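Local coordinates for cupin domain protein (Microcystis aeruginosa DIANCHI905, PDB 5ZBF) that probably acts as an iron-binding cupin isomerase in making the Choi moiety of aeruginosins, and binds 4-hydroxyphenylpyruvate at its Fe(II) ion, at residues Gly56-Ile62 and His84-Leu90; Pro15-Leu19 and Leu31-Ala35. All blocks are in the same frame, centred on the assembly; numbering follows the deposited sequence. Where two conformers were deposited one is given.

Contact 1 of 2, residues Gly56-Ile62 and His84-Leu90; sequences GELELYI and HGFVNPL. With FE2 (Fe (II) ion), chain C; ENO (3-(4-hydroxy-phenyl)pyruvic acid), chain B.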
loop_
_atom_site.group_PDB
_atom_site.type_symbol
_atom_site.label_atom_id
_atom_site.label_comp_id
_atom_site.label_asym_id
_atom_site.label_seq_id
_atom_site.Cartn_x
_atom_site.Cartn_y
_atom_site.Cartn_z
ATOM N N GLY A 56 8.281 -3.846 11.637
ATOM C CA GLY A 56 8.755 -2.874 12.620
ATOM C C GLY A 56 7.611 -2.103 13.249
ATOM O O GLY A 56 6.537 -2.650 13.460
ATOM N N GLU A 57 7.856 -0.832 13.566
ATOM C CA GLU A 57 6.882 0.023 14.226
ATOM C C GLU A 57 7.232 1.455 13.849
ATOM O O GLU A 57 8.370 1.744 13.440
ATOM C CB GLU A 57 6.923 -0.169 15.746
ATOM C CG GLU A 57 5.793 0.486 16.518
ATOM C CD GLU A 57 5.955 0.370 18.027
ATOM O OE1 GLU A 57 6.797 -0.421 18.503
ATOM O OE2 GLU A 57 5.233 1.086 18.745
ATOM N N LEU A 58 6.243 2.331 13.929
ATOM C CA LEU A 58 6.449 3.735 13.615
ATOM C C LEU A 58 5.552 4.562 14.524
ATOM O O LEU A 58 4.513 4.080 14.988
ATOM C CB LEU A 58 6.130 3.970 12.142
ATOM C CG LEU A 58 6.742 5.128 11.365
ATOM C CD1 LEU A 58 8.262 5.164 11.457
ATOM C CD2 LEU A 58 6.294 5.043 9.913
ATOM N N GLU A 59 5.994 5.778 14.832
ATOM C CA GLU A 59 5.177 6.744 15.536
ATOM C C GLU A 59 4.899 7.894 14.590
ATOM O O GLU A 59 5.833 8.509 14.034
ATOM C CB GLU A 59 5.887 7.262 16.777
ATOM C CG GLU A 59 6.032 6.230 17.875
ATOM C CD GLU A 59 6.748 6.778 19.089
ATOM O OE1 GLU A 59 7.633 7.650 18.932
ATOM O OE2 GLU A 59 6.425 6.326 20.204
ATOM N N LEU A 60 3.612 8.174 14.425
ATOM C CA LEU A 60 3.120 9.266 13.591
ATOM C C LEU A 60 2.924 10.550 14.422
ATOM O O LEU A 60 2.246 10.548 15.450
ATOM C CB LEU A 60 1.789 8.854 12.944
ATOM C CG LEU A 60 0.985 9.935 12.212
ATOM C CD1 LEU A 60 1.679 10.344 10.930
ATOM C CD2 LEU A 60 -0.419 9.432 11.912
ATOM N N TYR A 61 3.518 11.639 13.942
ATOM C CA TYR A 61 3.379 12.971 14.525
ATOM C C TYR A 61 2.518 13.779 13.573
ATOM O O TYR A 61 2.930 14.087 12.454
ATOM C CB TYR A 61 4.753 13.616 14.678
ATOM C CG TYR A 61 5.555 13.055 15.828
ATOM C CD1 TYR A 61 5.850 13.830 16.941
ATOM C CD2 TYR A 61 6.026 11.746 15.796
ATOM C CE1 TYR A 61 6.592 13.317 18.000
ATOM C CE2 TYR A 61 6.766 11.223 16.844
ATOM C CZ TYR A 61 7.046 12.008 17.942
ATOM O OH TYR A 61 7.782 11.483 18.983
ATOM N N ILE A 62 1.307 14.095 14.015
ATOM C CA ILE A 62 0.319 14.754 13.164
ATOM C C ILE A 62 -0.712 15.447 14.055
ATOM O O ILE A 62 -1.070 14.924 15.104
ATOM C CB ILE A 62 -0.341 13.730 12.203
ATOM C CG1 ILE A 62 -1.046 14.432 11.042
ATOM C CG2 ILE A 62 -1.282 12.797 12.954
ATOM C CD1 ILE A 62 -1.480 13.493 9.935
ATOM N N HIS A 84 3.084 16.371 8.774
ATOM C CA HIS A 84 3.270 15.038 9.341
ATOM C C HIS A 84 4.735 14.678 9.426
ATOM O O HIS A 84 5.524 14.991 8.526
ATOM C CB HIS A 84 2.501 13.991 8.548
ATOM C CG HIS A 84 2.854 13.943 7.097
ATOM N ND1 HIS A 84 2.356 14.842 6.180
ATOM C CD2 HIS A 84 3.626 13.079 6.395
ATOM C CE1 HIS A 84 2.821 14.545 4.981
ATOM N NE2 HIS A 84 3.596 13.480 5.088
ATOM N N GLY A 85 5.088 14.015 10.523
ATOM C CA GLY A 85 6.450 13.524 10.747
ATOM C C GLY A 85 6.380 12.158 11.395
ATOM O O GLY A 85 5.290 11.676 11.710
ATOM N N PHE A 86 7.547 11.545 11.604
ATOM C CA PHE A 86 7.631 10.195 12.146
ATOM C C PHE A 86 8.853 10.001 13.035
ATOM O O PHE A 86 9.884 10.654 12.853
ATOM C CB PHE A 86 7.718 9.158 11.014
ATOM C CG PHE A 86 6.558 9.196 10.055
ATOM C CD1 PHE A 86 5.391 8.488 10.319
ATOM C CD2 PHE A 86 6.651 9.910 8.862
ATOM C CE1 PHE A 86 4.332 8.517 9.427
ATOM C CE2 PHE A 86 5.597 9.940 7.962
ATOM C CZ PHE A 86 4.435 9.238 8.246
ATOM N N VAL A 87 8.726 9.090 13.990
ATOM C CA VAL A 87 9.875 8.526 14.683
ATOM C C VAL A 87 9.797 7.009 14.571
ATOM O O VAL A 87 8.735 6.420 14.742
ATOM C CB VAL A 87 9.897 8.912 16.178
ATOM C CG1 VAL A 87 10.943 8.100 16.943
ATOM C CG2 VAL A 87 10.130 10.412 16.330
ATOM N N ASN A 88 10.920 6.381 14.269
ATOM C CA ASN A 88 11.035 4.935 14.406
ATOM C C ASN A 88 11.443 4.636 15.853
ATOM O O ASN A 88 12.589 4.920 16.242
ATOM C CB ASN A 88 12.058 4.384 13.420
ATOM C CG ASN A 88 12.271 2.885 13.572
ATOM O OD1 ASN A 88 11.624 2.235 14.394
ATOM N ND2 ASN A 88 13.186 2.337 12.793
ATOM N N PRO A 89 10.521 4.066 16.656
ATOM C CA PRO A 89 10.791 3.842 18.081
ATOM C C PRO A 89 11.676 2.621 18.372
ATOM O O PRO A 89 12.028 2.387 19.537
ATOM C CB PRO A 89 9.389 3.604 18.654
ATOM C CG PRO A 89 8.688 2.912 17.545
ATOM C CD PRO A 89 9.164 3.586 16.290
ATOM N N LEU A 90 12.015 1.847 17.332
ATOM C CA LEU A 90 12.802 0.634 17.497
ATOM C C LEU A 90 14.226 0.766 16.974
ATOM O O LEU A 90 14.517 1.610 16.114
ATOM C CB LEU A 90 12.138 -0.531 16.752
ATOM C CG LEU A 90 10.679 -0.869 17.029
ATOM C CD1 LEU A 90 10.345 -2.153 16.285
ATOM C CD2 LEU A 90 10.412 -1.037 18.519
HETATM FE FE FE2 C . 4.815 12.936 3.404
HETATM O O4 ENO B . 5.733 11.360 4.465
HETATM C C9 ENO B . 10.062 11.462 4.811
HETATM C C8 ENO B . 10.870 12.466 5.345
HETATM C C7 ENO B . 10.364 13.341 6.308
HETATM C C6 ENO B . 9.045 13.203 6.735
HETATM C C5 ENO B . 8.238 12.199 6.202
HETATM C C4 ENO B . 8.740 11.323 5.240
HETATM O O3 ENO B . 11.147 14.328 6.831
HETATM C C3 ENO B . 7.837 10.247 4.669
HETATM C C2 ENO B . 6.737 10.941 3.880
HETATM C C1 ENO B . 6.873 11.148 2.435
HETATM O O2 ENO B . 7.713 10.494 1.764
HETATM O O1 ENO B . 6.127 11.998 1.896
HETATM O O HOH W 1 10.840 -0.272 13.258
#
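Gly56 opens the first segment with phi/psi of 102/-146°, where a CB would jam against the preceding carbonyl, so glycine suits the turn; its CA lies 4.1 Å from Leu90 CD1. Glu57 N donates to a water that bridges to Asn88 OD1, 2.9 Å away. The same OD1 accepts from Leu90 N at 3.0 Å, an Asx turn that takes the chain out of regular pairing while Pro89 and Leu90 still lie against Gly56-Leu58; asparagine suits because its ND2 also donates, to Glu92 O and Ala35 O. Leu58 places CD2 3.6 Å from Phe86 CD1, on the buried face that also carries Leu60 and His84. Glu59, on the partly exposed face with Val87 and Tyr61, begins the antiparallel ladder: its N bonds Val87 O at 2.8 Å, and Val87 N bonds Glu59 O at 3.0 Å. Leu60 brings CD1 to 3.6 Å from CE1 of its non-hydrogen-bonded partner Phe86, which lines the ligand pocket, CE2 3.8 Å from O4 of bound 4-hydroxyphenylpyruvate, both leucines packing on it. Tyr61, bonded both ways to Gly85, reaches diagonally to Val87, CE2 3.5 Å from CG2. Ile62 packs near His84, whose NE2 binds Fe(II) at 2.1 Å beside His43, His45, Gln49 and the ligand's O4 and O1. The pair is the middle of a four-stranded cupin sheet, 39-43 beyond 84-87 and 65-70 beyond 57-62; strands 48-55 and 74-78 pack against its buried face.

Contact 2 of 2, residues Pro15-Leu19 and Leu31-Ala35; sequences PHVEL and LSVIA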
loop_
_atom_site.group_PDB
_atom_site.type_symbol
_atom_site.label_atom_id
_atom_site.label_comp_id
_atom_site.label_asym_id
_atom_site.label_seq_id
_atom_site.Cartn_x
_atom_site.Cartn_y
_atom_site.Cartn_z
ATOM N N PRO A 15 19.679 10.688 5.229
ATOM C CA PRO A 15 20.437 9.562 5.750
ATOM C C PRO A 15 19.576 8.475 6.381
ATOM O O PRO A 15 20.059 7.358 6.544
ATOM C CB PRO A 15 21.356 10.209 6.793
ATOM C CG PRO A 15 21.500 11.617 6.336
ATOM C CD PRO A 15 20.141 11.964 5.800
ATOM N N HIS A 16 18.317 8.782 6.711
ATOM C CA HIS A 16 17.441 7.787 7.317
ATOM C C HIS A 16 16.477 7.045 6.432
ATOM O O HIS A 16 15.969 6.012 6.859
ATOM C CB HIS A 16 16.593 8.408 8.415
ATOM C CG HIS A 16 17.387 8.812 9.597
ATOM N ND1 HIS A 16 17.067 9.899 10.371
ATOM C CD2 HIS A 16 18.495 8.264 10.141
ATOM C CE1 HIS A 16 17.934 9.988 11.356
ATOM N NE2 HIS A 16 18.812 9.013 11.236
ATOM N N VAL A 17 16.181 7.567 5.248
ATOM C CA VAL A 17 15.071 7.031 4.456
ATOM C C VAL A 17 15.507 6.607 3.061
ATOM O O VAL A 17 16.033 7.401 2.290
ATOM C CB VAL A 17 13.926 8.059 4.311
ATOM C CG1 VAL A 17 12.784 7.475 3.489
ATOM C CG2 VAL A 17 13.426 8.501 5.676
ATOM N N GLU A 18 15.273 5.340 2.743
ATOM C CA GLU A 18 15.471 4.834 1.400
ATOM C C GLU A 18 14.128 4.408 0.842
ATOM O O GLU A 18 13.314 3.800 1.561
ATOM C CB GLU A 18 16.444 3.672 1.427
ATOM C CG GLU A 18 17.844 4.137 1.782
ATOM C CD GLU A 18 18.792 2.996 2.033
ATOM O OE1 GLU A 18 18.376 1.979 2.628
ATOM O OE2 GLU A 18 19.957 3.132 1.650
ATOM N N LEU A 19 13.896 4.750 -0.422
ATOM C CA LEU A 19 12.622 4.490 -1.078
ATOM C C LEU A 19 12.814 3.762 -2.405
ATOM O O LEU A 19 13.831 3.948 -3.084
ATOM C CB LEU A 19 11.890 5.800 -1.357
ATOM C CG LEU A 19 11.567 6.759 -0.201
ATOM C CD1 LEU A 19 10.916 8.013 -0.754
ATOM C CD2 LEU A 19 10.650 6.122 0.828
ATOM N N LEU A 31 7.834 1.886 -1.607
ATOM C CA LEU A 31 8.266 1.048 -0.506
ATOM C C LEU A 31 9.374 1.815 0.211
ATOM O O LEU A 31 10.251 2.386 -0.448
ATOM C CB LEU A 31 8.796 -0.296 -1.017
ATOM C CG LEU A 31 7.837 -1.234 -1.739
ATOM C CD1 LEU A 31 8.599 -2.395 -2.365
ATOM C CD2 LEU A 31 6.765 -1.736 -0.785
ATOM N N SER A 32 9.300 1.831 1.537
ATOM C CA SER A 32 10.189 2.621 2.398
ATOM C C SER A 32 11.010 1.742 3.326
ATOM O O SER A 32 10.517 0.734 3.820
ATOM C CB SER A 32 9.356 3.552 3.285
ATOM O OG SER A 32 8.821 4.635 2.550
ATOM N N VAL A 33 12.252 2.151 3.583
ATOM C CA VAL A 33 13.053 1.581 4.642
ATOM C C VAL A 33 13.548 2.768 5.469
ATOM O O VAL A 33 14.322 3.605 4.973
ATOM C CB VAL A 33 14.248 0.760 4.127
ATOM C CG1 VAL A 33 14.987 0.136 5.304
ATOM C CG2 VAL A 33 13.781 -0.311 3.142
ATOM N N ILE A 34 13.086 2.836 6.711
ATOM C CA ILE A 34 13.474 3.887 7.649
ATOM C C ILE A 34 14.456 3.316 8.677
ATOM O O ILE A 34 14.183 2.307 9.338
ATOM C CB ILE A 34 12.254 4.512 8.357
ATOM C CG1 ILE A 34 11.336 5.198 7.331
ATOM C CG2 ILE A 34 12.691 5.500 9.437
ATOM C CD1 ILE A 34 10.102 5.830 7.933
ATOM N N ALA A 35 15.597 3.991 8.829
ATOM C CA ALA A 35 16.676 3.498 9.676
ATOM C C ALA A 35 16.267 3.335 11.143
ATOM O O ALA A 35 15.392 4.053 11.633
ATOM C CB ALA A 35 17.869 4.437 9.585
#
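Strands 17-19 and 31-34 run antiparallel at 160°, their axes 4.8 Å apart at closest approach, as parts of a beta hairpin in the N-terminal cupin domain. Glu18 and Val33 form the hydrogen-bonded pair, with Glu18 N to Val33 O at 3.0 Å and Val33 N to Glu18 O at 2.8 Å; the ladder is extended at its open end by Ala35 N, which donates to His16 O at 2.8 Å. Val17 with Ile34 and Leu19 with Ser32 are non-hydrogen-bonded pairs whose side chains share the buried face. There the beta-branched Val17 and Ile34 suit an extended strand and pack against Leu40, Val17 lying about 5 Å from the bound hydroxyphenylpyruvate at the nearest atoms. Glu18 and Val33 occupy the more exposed face, where a charged carboxylate is easily solvated. Small Ala35 lets the His16 ring come close, CD2 to CB 3.9 Å. In the conformer given, Ser32 OG, weakly hydrogen-bonded to Asp98 OD1, makes an unusually short approach of 2.9 Å to Leu19 CD2.

From the N terminus, contact 2 comes first, joining 15-19 to 31-35 at the open end of the hairpin 17-24/27-34. The chain then passes through strands 39-43 and 48-55 before contact 1 closes a longer loop, bringing 84-90 back against 56-62 after the excursion through strands 65-70 and 74-78. The two loops therefore lie in series, neither enclosing nor crossing the other. Contact 2 belongs to the large sheet, in which 27-34 pairs with 94-101, and contact 1 to a four-stranded one, with the iron and ligand between these sheets. Their centres are 12 Å apart, and they meet directly: Asn88 ND2 probably hydrogen-bonds Ala35 O at 3.0 Å, while Leu58 CD1 packs 4.0 Å from Ile34 CD1.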